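Side-chain contacts in D-methionine-binding lipoprotein MetQ (Escherichia coli, PDB 4YAH), which binds methionine as the substrate-binding lipoprotein of an ATP-driven transporter that carries D-methionine into the cell: residues E62-N67 against G79-N84; D68-N73 against K89-Q94; K102-G107 against D236-E241; V133-P136 against N141-R144; V161-T166 against S225-L230. All blocks are in the same frame, centred on the assembly; numbering follows the deposited sequence.

Interaction 1: residues E62-N67 against G79-N84; sequences ELVTFN and GDIDAN
Val64 and Ile81 meet through methyl groups, CG2 of Val64 lying 3.8 Å from CG2 of Ile81, while their CA atoms stay 7.7 Å apart. The two branched side chains are angled across one another rather than running alongside. Ile81 turns CG1 in between its backbone N and carbonyl carbon (chi1 57°), which sets CG2 against Val64 and lets CD1 at the end of the side chain approach Phe66. That second apolar touch is looser: Ile81 CD1 comes obliquely to Phe66 CE2 at 4.3 Å. The ring also rests on Leu71, Pro72 and Ala75.

Strand 60-66, helix 71-78 and strand 83-88 form a beta-alpha-beta crossover in which the two parallel strands are separated by strand 32-38, and the meeting takes place on the face covered by helix 71-78, against which Phe66 packs. Gly79, with positive phi, ends that helix in a Schellman motif.

No hydrogen bond joins the two segments; their polar links run to the intervening strand. Backbone bonds pair Val64 with Val35 and Val37, and from the other segment Asp82 OD1 accepts from Lys34 N. The Ile81 side chain also touches Lys34.

Interaction 2: residues D68-N73 against K89-Q94; sequences DYVLPN and KPYLDQ. With MET (methionine), chain B.
Tyr69 and Tyr91 stand with their CA atoms 9.4 Å apart, the first in the turn that enters helix 71-78 and the second in the first turn of helix 89-99; between them they build an aromatic wall of the methionine pocket. Asp68 OD2 caps the turn into helix 71-78, accepting from both Val70 N and Leu71 N.

The Tyr91 ring is carried toward this turn with CG anti to the backbone N (chi1 -172°). Its hydroxyl donates to Tyr69 O at 2.7 Å, from well above the carbonyl plane. The rings form an edge-to-face pair, the edge of Tyr69 toward the face of Tyr91, with centroids 6.0 Å apart and planes at 63°. The ligand methyl CE fills the angle between them: it lies 3.5 Å above the Tyr69 ring plane and 3.6 Å above that of Tyr91, over the centre of each ring. A phenylalanine in place of Tyr91 would probably leave Tyr69 O without its donor and the ring less firmly set against the methyl.

At the far end of its ring Tyr69 OH lies 3.3 Å from the ligand CA and is hydrogen-bonded to Thr204 OG1. Asn73, whose amide is held by Gln95, Gln87 and Asn84, brings ND2 to the edge of Tyr91 at CE2, 4.1 Å away. The ligand sulfur SD sits 3.6 Å from Tyr91 CB.

Interaction 3: residues K102-G107 against D236-E241; sequences KLVAVG and DNKDAE
The turn that presses Lys238 onto Val104 and Val106 is held by a hydrogen bond from Ala240 N to Asn237 O, 3.1 Å long, which closes the type I beta turn of residues 237-240. Lys238 occupies its second position, and the CA atoms of Lys238 and Val106 come within 6.5 Å of each other.

Contact across the segments is made by the carbon part of the lysine. Its CG is placed between the backbone N and the carbonyl carbon (chi1 71°); the side chain is extended beyond CG and lays CB and CD against the valine methyls. Val104 CG2 touches Lys238 CB at 3.6 Å and reaches CD at 4.1 Å. From the neighbouring valine on the same side of the strand, Val106 CG1 approaches Lys238 O at 3.7 Å and CB at 4.0 Å. CB is therefore shared by two valine methyls. The charged NZ is carried past this apolar patch to a salt bridge with Glu235 OE2.

Val106 also packs on Val243 and Val247, which extends the patch onto helix 241-250. Asn237 ND2 ties the turn to the segment before strand 83-88 by donating to Asp82 O.

Strand 103-111 runs antiparallel to strand 229-234, Val104 pairing with Thr233 and Val106 with Ile231. The loop after strand 229-234 thus folds back over the strand's own partner before helix 241-250 begins, a strand-to-helix connection at the surface of the six-stranded sheet of a type 2 periplasmic-binding-protein fold.

Interaction 4: residues V133-P136 against N141-R144; sequences VAVP and NLGR. With MET (methionine), chain B.
Pro136 and Leu142 bring their CA atoms to 5.2 Å where the chain leaves strand 132-136 and enters helix 139-151. Leu142 holds CG anti to its N (chi1 170°), and this directs CD1 at Val135, whose CG2 lies 3.5 Å from it. Leu142 CB rests against Pro136 O at 3.3 Å; that carbonyl oxygen is buried here with no polar partner in the model. The Pro136 ring crosses Asn141 at about a right angle, CB to CB 3.8 Å.

The far end of Asn141 faces the ligand, with ND2 3.5 Å from the methionine SD. Its amide is gripped from several directions: ND2 donates to Asp138 OD2, and OD1 accepts from His88 NE2 as well as, weakly, from Arg144 NH1. Replacing Asn141 by alanine takes away the amide, which would probably leave Asp138 OD2 and His88 NE2 without this partner and open a gap beside the ligand sulfur.

Arg144 is extended and meets the ligand carboxylate at the edge of its guanidinium, NH1 donating to OXT at 2.8 Å with an N-H...O angle of 136°. NH2 forms a salt bridge with Glu221 OE1, and the Tyr227 ring makes a cation-pi contact, so the group is held on several sides.

The connection from strand 132-136 into helix 139-151 lies at the cleft of the five-stranded lobe, where the start of that helix lines the methionine site of a periplasmic-binding-protein fold.

Interaction 5: residues V161-T166 against S225-L230; sequences VGLLPT and SPYVNL. With MET (methionine), chain B.
Pro226, which packs on Leu163, follows Ser225, whose OG accepts a bond from Tyr227 N at 3.1 Å and so forms an ST turn around the proline. Pro226 CG meets the isobutyl end of Leu163, 4.0 Å from CD2, and CD1 is almost as near. The same CG lies 3.7 Å above the plane of the Tyr227 ring, offset toward its rim, so proline, leucine and tyrosine meet in one small apolar cluster.

Tyr227 comes next. Its hydroxyl passes Leu163 CD2 at 3.9 Å and donates to a water, 2.7 Å from OH, that sits at the ring edge and in its plane. The water in turn donates to Leu163 O, also 2.7 Å away, bridging the two segments. Leu163 is presented by a type II' turn, residues 161-164, with Gly162 at positive phi. His88 also meets the Tyr227 ring.

Further along, Asn229 turns its amide to the ligand. OD1 accepts from the methionine N at 2.8 Å, while ND2 donates to the methionine O at 2.9 Å in a nearly straight bond (166°) and, weakly, to Tyr227 O.

One amide thus supplies an acceptor for the amino group and a donor for the carboxylate, recognising the part common to all amino acids, whereas the meeting of the two segments themselves relies on apolar touches and one water.

In the fold
All five contacts lie within one two-lobed chain. Interactions 1 and 3, about 14 Å apart between centres, reach the six-stranded sheet and touch through a hydrogen bond. Interaction 2, about 13 Å from interaction 1 between centres and interleaved with it in sequence, joins helices 71-78 and 89-99 of that lobe at the cleft. Interaction 4 belongs to the five-stranded lobe, about 29 Å from interaction 3 between centres. Interaction 5 connects residues 161-166 to the chain entering strand 229-234 and, like interaction 4, is nested within the span closed by interaction 3. Interactions 2, 4 and 5 all touch methionine, so segments distant in sequence enclose the ligand, as expected for a binding-protein cleft.

Interaction 1: residues E62-N67 against G79-N84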
# COMPACT_ATOMS: atom_id res chain seq x y z
N GLU A 62 8.65 -3.93 19.05
CA GLU A 62 9.65 -3.08 18.43
C GLU A 62 9.29 -2.86 16.97
O GLU A 62 9.16 -3.83 16.23
CB GLU A 62 11.04 -3.72 18.54
CG GLU A 62 12.12 -2.85 17.94
CD GLU A 62 13.49 -3.48 18.04
OE1 GLU A 62 13.65 -4.46 18.80
OE2 GLU A 62 14.42 -3.00 17.36
N LEU A 63 9.14 -1.60 16.56
CA LEU A 63 8.90 -1.29 15.16
C LEU A 63 10.23 -1.15 14.43
O LEU A 63 11.13 -0.43 14.89
CB LEU A 63 8.06 -0.03 15.03
CG LEU A 63 6.71 -0.09 15.74
CD1 LEU A 63 5.99 1.24 15.62
CD2 LEU A 63 5.83 -1.24 15.21
N VAL A 64 10.37 -1.89 13.35
CA VAL A 64 11.52 -1.76 12.46
C VAL A 64 11.01 -1.08 11.22
O VAL A 64 10.10 -1.58 10.58
CB VAL A 64 12.12 -3.12 12.12
CG1 VAL A 64 13.33 -2.98 11.21
CG2 VAL A 64 12.52 -3.86 13.41
N THR A 65 11.60 0.07 10.87
CA THR A 65 11.03 0.88 9.80
C THR A 65 11.78 0.69 8.49
O THR A 65 12.99 0.47 8.47
CB THR A 65 11.03 2.38 10.15
OG1 THR A 65 12.38 2.85 10.36
CG2 THR A 65 10.20 2.65 11.38
N PHE A 66 11.00 0.77 7.41
CA PHE A 66 11.47 0.61 6.04
C PHE A 66 10.87 1.74 5.22
O PHE A 66 9.90 2.36 5.64
CB PHE A 66 11.04 -0.75 5.46
CG PHE A 66 11.61 -1.94 6.18
CD1 PHE A 66 12.77 -2.53 5.73
CD2 PHE A 66 10.98 -2.46 7.30
CE1 PHE A 66 13.31 -3.62 6.40
CE2 PHE A 66 11.51 -3.54 7.97
CZ PHE A 66 12.67 -4.12 7.52
N ASN A 67 11.45 2.01 4.05
CA ASN A 67 10.83 2.93 3.09
C ASN A 67 10.80 2.31 1.71
O ASN A 67 10.99 2.98 0.71
CB ASN A 67 11.56 4.26 3.04
CG ASN A 67 10.76 5.31 2.30
OD1 ASN A 67 9.54 5.36 2.43
ND2 ASN A 67 11.43 6.12 1.49
N GLY A 79 14.33 -13.94 9.05
CA GLY A 79 14.17 -13.99 10.49
C GLY A 79 14.65 -12.75 11.23
O GLY A 79 14.73 -12.76 12.45
N ASP A 80 14.94 -11.68 10.49
CA ASP A 80 15.39 -10.42 11.09
C ASP A 80 14.26 -9.69 11.81
O ASP A 80 14.50 -8.88 12.70
CB ASP A 80 15.99 -9.49 10.03
CG ASP A 80 17.32 -10.00 9.50
OD1 ASP A 80 17.98 -10.79 10.19
OD2 ASP A 80 17.70 -9.60 8.38
N ILE A 81 13.03 -9.97 11.38
CA ILE A 81 11.84 -9.48 12.06
C ILE A 81 10.84 -10.64 12.15
O ILE A 81 10.95 -11.62 11.42
CB ILE A 81 11.22 -8.26 11.34
CG1 ILE A 81 10.88 -8.61 9.89
CG2 ILE A 81 12.18 -7.08 11.40
CD1 ILE A 81 10.20 -7.47 9.12
N ASP A 82 9.87 -10.51 13.04
CA ASP A 82 8.87 -11.55 13.29
C ASP A 82 7.63 -11.46 12.40
O ASP A 82 6.97 -12.47 12.11
CB ASP A 82 8.42 -11.47 14.74
CG ASP A 82 9.55 -11.75 15.74
OD1 ASP A 82 10.10 -10.79 16.34
OD2 ASP A 82 9.90 -12.94 15.93
N ALA A 83 7.31 -10.23 12.00
CA ALA A 83 6.10 -9.96 11.24
C ALA A 83 6.32 -8.68 10.48
O ALA A 83 7.22 -7.92 10.82
CB ALA A 83 4.89 -9.82 12.15
N ASN A 84 5.50 -8.43 9.46
CA ASN A 84 5.44 -7.08 8.94
C ASN A 84 4.00 -6.70 8.64
O ASN A 84 3.10 -7.54 8.65
CB ASN A 84 6.35 -6.89 7.71
CG ASN A 84 6.04 -7.82 6.57
OD1 ASN A 84 4.88 -8.04 6.20
ND2 ASN A 84 7.11 -8.35 5.96

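Interaction 2: residues D68-N73 against K89-Q94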
# COMPACT_ATOMS: atom_id res chain seq x y z
N ASP A 68 10.55 1.01 1.66
CA ASP A 68 10.38 0.32 0.40
C ASP A 68 9.53 -0.91 0.63
O ASP A 68 9.24 -1.27 1.78
CB ASP A 68 11.72 -0.08 -0.19
CG ASP A 68 12.28 -1.33 0.46
OD1 ASP A 68 12.62 -1.26 1.66
OD2 ASP A 68 12.36 -2.39 -0.20
N TYR A 69 9.14 -1.56 -0.46
CA TYR A 69 8.22 -2.67 -0.40
C TYR A 69 8.90 -4.03 -0.59
O TYR A 69 8.23 -5.06 -0.60
CB TYR A 69 7.16 -2.50 -1.48
CG TYR A 69 6.06 -1.48 -1.21
CD1 TYR A 69 5.76 -1.06 0.07
CD2 TYR A 69 5.29 -1.00 -2.25
CE1 TYR A 69 4.72 -0.19 0.31
CE2 TYR A 69 4.25 -0.13 -2.03
CZ TYR A 69 3.96 0.26 -0.77
OH TYR A 69 2.92 1.13 -0.59
N VAL A 70 10.22 -4.03 -0.74
CA VAL A 70 10.97 -5.27 -0.98
C VAL A 70 11.66 -5.76 0.29
O VAL A 70 11.50 -6.92 0.70
CB VAL A 70 11.99 -5.06 -2.11
CG1 VAL A 70 12.85 -6.32 -2.34
CG2 VAL A 70 11.26 -4.66 -3.40
N LEU A 71 12.41 -4.88 0.94
CA LEU A 71 13.18 -5.31 2.11
C LEU A 71 12.35 -5.84 3.28
O LEU A 71 12.83 -6.70 4.02
CB LEU A 71 14.06 -4.16 2.60
CG LEU A 71 15.10 -3.67 1.59
CD1 LEU A 71 15.94 -2.52 2.18
CD2 LEU A 71 15.98 -4.80 1.12
N PRO A 72 11.11 -5.35 3.48
CA PRO A 72 10.41 -5.91 4.64
C PRO A 72 10.12 -7.42 4.54
O PRO A 72 10.15 -8.12 5.56
CB PRO A 72 9.10 -5.12 4.68
CG PRO A 72 9.43 -3.82 3.98
CD PRO A 72 10.42 -4.18 2.92
N ASN A 73 9.84 -7.92 3.34
CA ASN A 73 9.62 -9.36 3.20
C ASN A 73 10.94 -10.14 3.27
O ASN A 73 10.96 -11.25 3.80
CB ASN A 73 8.87 -9.67 1.91
CG ASN A 73 7.38 -9.49 2.05
OD1 ASN A 73 6.84 -9.50 3.16
ND2 ASN A 73 6.70 -9.34 0.93
N LYS A 89 -2.88 -8.62 -0.26
CA LYS A 89 -2.71 -10.03 -0.60
C LYS A 89 -2.22 -10.24 -2.03
O LYS A 89 -1.41 -11.12 -2.26
CB LYS A 89 -4.00 -10.84 -0.38
CG LYS A 89 -3.73 -12.34 -0.51
CD LYS A 89 -4.86 -13.20 0.01
CE LYS A 89 -4.54 -14.69 -0.20
NZ LYS A 89 -4.62 -15.05 -1.66
N PRO A 90 -2.71 -9.44 -3.00
CA PRO A 90 -2.11 -9.66 -4.32
C PRO A 90 -0.59 -9.49 -4.31
O PRO A 90 0.12 -10.27 -4.95
CB PRO A 90 -2.80 -8.61 -5.18
CG PRO A 90 -4.14 -8.46 -4.56
CD PRO A 90 -3.89 -8.56 -3.07
N TYR A 91 -0.11 -8.49 -3.59
CA TYR A 91 1.32 -8.24 -3.49
C TYR A 91 2.02 -9.43 -2.84
O TYR A 91 3.05 -9.89 -3.32
CB TYR A 91 1.60 -6.98 -2.69
CG TYR A 91 3.06 -6.60 -2.73
CD1 TYR A 91 3.54 -5.80 -3.75
CD2 TYR A 91 3.95 -7.05 -1.76
CE1 TYR A 91 4.88 -5.43 -3.81
CE2 TYR A 91 5.28 -6.69 -1.81
CZ TYR A 91 5.75 -5.88 -2.85
OH TYR A 91 7.07 -5.51 -2.94
N LEU A 92 1.46 -9.88 -1.72
CA LEU A 92 2.00 -11.02 -1.00
C LEU A 92 2.11 -12.23 -1.94
O LEU A 92 3.18 -12.86 -2.04
CB LEU A 92 1.13 -11.36 0.21
CG LEU A 92 1.52 -12.64 0.96
CD1 LEU A 92 2.95 -12.50 1.47
CD2 LEU A 92 0.55 -12.86 2.09
N ASP A 93 1.02 -12.56 -2.61
CA ASP A 93 0.98 -13.70 -3.53
C ASP A 93 2.04 -13.60 -4.62
O ASP A 93 2.68 -14.59 -4.96
CB ASP A 93 -0.40 -13.82 -4.17
CG ASP A 93 -1.47 -14.21 -3.16
OD1 ASP A 93 -1.11 -14.65 -2.05
OD2 ASP A 93 -2.66 -14.09 -3.48
N GLN A 94 2.23 -12.41 -5.17
CA GLN A 94 3.23 -12.18 -6.19
C GLN A 94 4.64 -12.39 -5.64
O GLN A 94 5.53 -12.90 -6.34
CB GLN A 94 3.07 -10.76 -6.75
CG GLN A 94 3.92 -10.48 -7.96
CD GLN A 94 3.48 -11.30 -9.14
OE1 GLN A 94 2.29 -11.47 -9.38
NE2 GLN A 94 4.44 -11.83 -9.88
N MET B . -0.19 0.29 1.62
CA MET B . -0.08 -0.07 0.21
C MET B . -1.43 0.07 -0.45
O MET B . -2.41 -0.45 0.10
CB MET B . 0.43 -1.51 0.06
CG MET B . 0.75 -1.92 -1.36
SD MET B . 1.33 -3.62 -1.53
CE MET B . 2.99 -3.46 -0.87
OXT MET B . -1.53 0.67 -1.53

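Interaction 3: residues K102-G107 against D236-E241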
# COMPACT_ATOMS: atom_id res chain seq x y z
N LYS A 102 8.01 -18.33 2.20
CA LYS A 102 6.90 -19.04 2.84
C LYS A 102 6.28 -18.15 3.91
O LYS A 102 6.53 -18.28 5.11
CB LYS A 102 7.39 -20.38 3.43
CG LYS A 102 7.90 -21.35 2.37
CD LYS A 102 6.84 -21.66 1.31
CE LYS A 102 7.31 -22.74 0.34
NZ LYS A 102 7.51 -24.06 1.00
N LEU A 103 5.48 -17.20 3.44
CA LEU A 103 4.84 -16.22 4.30
C LEU A 103 3.36 -16.38 4.24
O LEU A 103 2.82 -16.84 3.23
CB LEU A 103 5.19 -14.80 3.89
CG LEU A 103 6.65 -14.50 3.60
CD1 LEU A 103 6.82 -13.05 3.19
CD2 LEU A 103 7.52 -14.80 4.81
N VAL A 104 2.70 -15.96 5.31
CA VAL A 104 1.26 -16.06 5.41
C VAL A 104 0.65 -14.87 6.14
O VAL A 104 1.29 -14.25 7.01
CB VAL A 104 0.82 -17.35 6.12
CG1 VAL A 104 1.28 -18.58 5.34
CG2 VAL A 104 1.35 -17.39 7.53
N ALA A 105 -0.58 -14.54 5.75
CA ALA A 105 -1.34 -13.49 6.39
C ALA A 105 -1.94 -13.98 7.69
O ALA A 105 -2.53 -15.07 7.72
CB ALA A 105 -2.44 -12.99 5.46
N VAL A 106 -1.83 -13.19 8.74
CA VAL A 106 -2.39 -13.53 10.04
C VAL A 106 -3.42 -12.51 10.49
O VAL A 106 -3.95 -12.60 11.60
CB VAL A 106 -1.29 -13.67 11.13
CG1 VAL A 106 -0.35 -14.83 10.78
CG2 VAL A 106 -0.50 -12.37 11.31
N GLY A 107 -3.76 -11.56 9.63
CA GLY A 107 -4.78 -10.60 9.97
C GLY A 107 -4.83 -9.45 8.97
O GLY A 107 -3.79 -9.09 8.41
N ASP A 236 6.30 -20.57 9.76
CA ASP A 236 6.75 -21.22 10.99
C ASP A 236 6.32 -20.48 12.26
O ASP A 236 6.27 -21.10 13.32
CB ASP A 236 8.28 -21.43 11.00
CG ASP A 236 9.07 -20.12 10.92
OD1 ASP A 236 9.18 -19.40 11.93
OD2 ASP A 236 9.62 -19.84 9.84
N ASN A 237 6.02 -19.18 12.20
CA ASN A 237 5.64 -18.46 13.42
C ASN A 237 4.26 -17.83 13.37
O ASN A 237 3.91 -17.00 14.20
CB ASN A 237 6.71 -17.41 13.77
CG ASN A 237 6.71 -16.24 12.82
OD1 ASN A 237 6.54 -16.40 11.61
ND2 ASN A 237 6.89 -15.06 13.37
N LYS A 238 3.43 -18.29 12.43
CA LYS A 238 2.10 -17.71 12.24
C LYS A 238 1.21 -17.83 13.46
O LYS A 238 0.29 -17.02 13.64
CB LYS A 238 1.42 -18.38 11.04
CG LYS A 238 0.99 -19.82 11.29
CD LYS A 238 0.42 -20.47 10.06
CE LYS A 238 -0.06 -21.88 10.40
NZ LYS A 238 -0.48 -22.63 9.20
N ASP A 239 1.45 -18.85 14.29
CA ASP A 239 0.64 -19.12 15.47
C ASP A 239 1.31 -18.71 16.78
O ASP A 239 0.81 -19.02 17.85
CB ASP A 239 0.29 -20.60 15.53
CG ASP A 239 -0.66 -21.01 14.43
OD1 ASP A 239 -1.63 -20.26 14.19
OD2 ASP A 239 -0.42 -22.06 13.79
N ALA A 240 2.42 -17.99 16.69
CA ALA A 240 3.11 -17.53 17.88
C ALA A 240 2.20 -16.65 18.71
O ALA A 240 1.46 -15.83 18.18
CB ALA A 240 4.37 -16.77 17.50
N GLU A 241 2.26 -16.82 20.02
CA GLU A 241 1.37 -16.08 20.89
C GLU A 241 1.59 -14.57 20.75
O GLU A 241 0.63 -13.82 20.83
CB GLU A 241 1.53 -16.53 22.35
CG GLU A 241 1.02 -17.96 22.58
CD GLU A 241 -0.44 -18.17 22.21
OE1 GLU A 241 -1.29 -17.37 22.66
OE2 GLU A 241 -0.74 -19.14 21.46

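Interaction 4: residues V133-P136 against N141-R144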
# COMPACT_ATOMS: atom_id res chain seq x y z
N VAL A 133 2.53 9.72 -17.30
CA VAL A 133 1.74 9.37 -16.14
C VAL A 133 2.54 8.33 -15.36
O VAL A 133 2.84 7.27 -15.90
CB VAL A 133 0.36 8.80 -16.53
CG1 VAL A 133 -0.40 8.36 -15.29
CG2 VAL A 133 -0.41 9.85 -17.32
N ALA A 134 2.89 8.65 -14.12
CA ALA A 134 3.73 7.76 -13.32
C ALA A 134 2.87 6.79 -12.53
O ALA A 134 1.83 7.17 -11.98
CB ALA A 134 4.63 8.56 -12.39
N VAL A 135 3.31 5.53 -12.49
CA VAL A 135 2.65 4.49 -11.72
C VAL A 135 3.70 3.60 -11.06
O VAL A 135 4.85 3.52 -11.50
CB VAL A 135 1.75 3.63 -12.60
CG1 VAL A 135 0.66 4.48 -13.27
CG2 VAL A 135 2.58 2.91 -13.66
N PRO A 136 3.31 2.89 -9.99
CA PRO A 136 4.22 1.91 -9.39
C PRO A 136 4.65 0.83 -10.38
O PRO A 136 3.84 0.45 -11.23
CB PRO A 136 3.41 1.29 -8.25
CG PRO A 136 2.16 2.08 -8.13
CD PRO A 136 1.98 2.91 -9.35
N ASN A 141 0.68 -3.59 -8.09
CA ASN A 141 0.27 -2.19 -7.93
C ASN A 141 0.29 -1.49 -9.28
O ASN A 141 -0.49 -0.57 -9.50
CB ASN A 141 1.13 -1.49 -6.89
CG ASN A 141 0.76 -1.92 -5.48
OD1 ASN A 141 -0.33 -1.62 -4.98
ND2 ASN A 141 1.64 -2.67 -4.85
N LEU A 142 1.13 -1.97 -10.19
CA LEU A 142 1.05 -1.54 -11.57
C LEU A 142 -0.32 -1.90 -12.15
O LEU A 142 -1.00 -1.05 -12.74
CB LEU A 142 2.15 -2.19 -12.41
CG LEU A 142 2.02 -1.99 -13.93
CD1 LEU A 142 2.04 -0.52 -14.25
CD2 LEU A 142 3.11 -2.72 -14.66
N GLY A 143 -0.72 -3.15 -11.99
CA GLY A 143 -1.98 -3.62 -12.54
C GLY A 143 -3.11 -2.81 -11.97
O GLY A 143 -4.00 -2.34 -12.67
N ARG A 144 -3.05 -2.62 -10.66
CA ARG A 144 -4.02 -1.84 -9.94
C ARG A 144 -4.17 -0.41 -10.48
O ARG A 144 -5.27 0.12 -10.60
CB ARG A 144 -3.61 -1.81 -8.48
CG ARG A 144 -4.46 -0.98 -7.57
CD ARG A 144 -3.85 -0.95 -6.21
NE ARG A 144 -4.74 -0.39 -5.21
CZ ARG A 144 -4.42 -0.19 -3.94
NH1 ARG A 144 -3.20 -0.49 -3.50
NH2 ARG A 144 -5.32 0.31 -3.11
N MET B . -0.19 0.29 1.62
CA MET B . -0.08 -0.07 0.21
C MET B . -1.43 0.07 -0.45
O MET B . -2.41 -0.45 0.10
CB MET B . 0.43 -1.51 0.06
CG MET B . 0.75 -1.92 -1.36
SD MET B . 1.33 -3.62 -1.53
CE MET B . 2.99 -3.46 -0.87
OXT MET B . -1.53 0.67 -1.53

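Interaction 5: residues V161-T166 against S225-L230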
# COMPACT_ATOMS: atom_id res chain seq x y z
N VAL A 161 -7.55 -9.62 -18.22
CA VAL A 161 -6.30 -9.27 -17.55
C VAL A 161 -6.35 -9.51 -16.04
O VAL A 161 -5.31 -9.66 -15.41
CB VAL A 161 -5.91 -7.78 -17.77
CG1 VAL A 161 -5.52 -7.54 -19.20
CG2 VAL A 161 -7.03 -6.84 -17.32
N GLY A 162 -7.55 -9.54 -15.47
CA GLY A 162 -7.71 -9.74 -14.05
C GLY A 162 -7.06 -8.60 -13.28
O GLY A 162 -7.26 -7.42 -13.60
N LEU A 163 -6.25 -8.97 -12.28
CA LEU A 163 -5.56 -7.99 -11.44
C LEU A 163 -4.19 -7.61 -11.97
O LEU A 163 -3.54 -6.72 -11.41
CB LEU A 163 -5.39 -8.53 -10.02
CG LEU A 163 -6.68 -8.79 -9.24
CD1 LEU A 163 -6.35 -9.17 -7.80
CD2 LEU A 163 -7.59 -7.57 -9.26
N LEU A 164 -3.74 -8.28 -13.03
CA LEU A 164 -2.36 -8.13 -13.49
C LEU A 164 -2.23 -7.62 -14.93
O LEU A 164 -1.39 -8.10 -15.69
CB LEU A 164 -1.63 -9.46 -13.33
CG LEU A 164 -1.57 -9.94 -11.87
CD1 LEU A 164 -1.02 -11.36 -11.77
CD2 LEU A 164 -0.73 -9.00 -11.01
N PRO A 165 -3.01 -6.60 -15.29
CA PRO A 165 -2.67 -6.01 -16.59
C PRO A 165 -1.28 -5.37 -16.59
O PRO A 165 -0.80 -4.93 -15.54
CB PRO A 165 -3.75 -4.94 -16.78
CG PRO A 165 -4.11 -4.53 -15.39
CD PRO A 165 -4.00 -5.80 -14.56
N THR A 166 -0.64 -5.34 -17.76
CA THR A 166 0.59 -4.58 -17.96
C THR A 166 0.35 -3.51 -19.01
O THR A 166 -0.73 -3.43 -19.58
CB THR A 166 1.75 -5.46 -18.43
OG1 THR A 166 1.52 -5.87 -19.77
CG2 THR A 166 1.90 -6.69 -17.54
N SER A 225 -12.35 -3.16 -2.86
CA SER A 225 -11.28 -3.62 -3.71
C SER A 225 -10.62 -4.81 -3.05
O SER A 225 -10.89 -5.08 -1.90
CB SER A 225 -10.23 -2.52 -3.91
OG SER A 225 -9.41 -2.46 -2.76
N PRO A 226 -9.77 -5.52 -3.80
CA PRO A 226 -9.07 -6.65 -3.18
C PRO A 226 -7.83 -6.25 -2.40
O PRO A 226 -7.05 -7.15 -2.07
CB PRO A 226 -8.68 -7.51 -4.38
CG PRO A 226 -8.57 -6.57 -5.50
CD PRO A 226 -9.57 -5.49 -5.26
N TYR A 227 -7.64 -4.97 -2.08
CA TYR A 227 -6.32 -4.53 -1.61
C TYR A 227 -6.22 -4.24 -0.11
O TYR A 227 -5.39 -3.45 0.31
CB TYR A 227 -5.89 -3.29 -2.43
CG TYR A 227 -5.84 -3.59 -3.92
CD1 TYR A 227 -4.89 -4.45 -4.44
CD2 TYR A 227 -6.76 -3.03 -4.79
CE1 TYR A 227 -4.85 -4.75 -5.78
CE2 TYR A 227 -6.73 -3.32 -6.13
CZ TYR A 227 -5.77 -4.16 -6.63
OH TYR A 227 -5.75 -4.44 -7.97
N VAL A 228 -7.02 -4.93 0.71
CA VAL A 228 -6.86 -4.77 2.14
C VAL A 228 -5.43 -5.17 2.51
O VAL A 228 -4.91 -6.17 2.00
CB VAL A 228 -7.90 -5.59 2.94
CG1 VAL A 228 -7.67 -7.09 2.78
CG2 VAL A 228 -7.91 -5.16 4.38
N ASN A 229 -4.78 -4.36 3.34
CA ASN A 229 -3.42 -4.65 3.77
C ASN A 229 -3.46 -5.73 4.87
O ASN A 229 -4.52 -5.99 5.46
CB ASN A 229 -2.72 -3.38 4.27
CG ASN A 229 -2.26 -2.47 3.14
OD1 ASN A 229 -1.31 -1.71 3.31
ND2 ASN A 229 -2.97 -2.50 2.00
N LEU A 230 -2.29 -6.28 5.19
CA LEU A 230 -2.17 -7.49 5.99
C LEU A 230 -1.05 -7.37 7.01
O LEU A 230 -0.06 -6.66 6.78
CB LEU A 230 -1.86 -8.69 5.10
CG LEU A 230 -2.75 -8.90 3.88
CD1 LEU A 230 -2.07 -9.88 2.95
CD2 LEU A 230 -4.11 -9.41 4.31
N MET B . -0.19 0.29 1.62
CA MET B . -0.08 -0.07 0.21
C MET B . -1.43 0.07 -0.45
O MET B . -2.41 -0.45 0.10
CB MET B . 0.43 -1.51 0.06
CG MET B . 0.75 -1.92 -1.36
SD MET B . 1.33 -3.62 -1.53
CE MET B . 2.99 -3.46 -0.87
OXT MET B . -1.53 0.67 -1.53
O HOH W 1 -3.58 -5.76 -8.87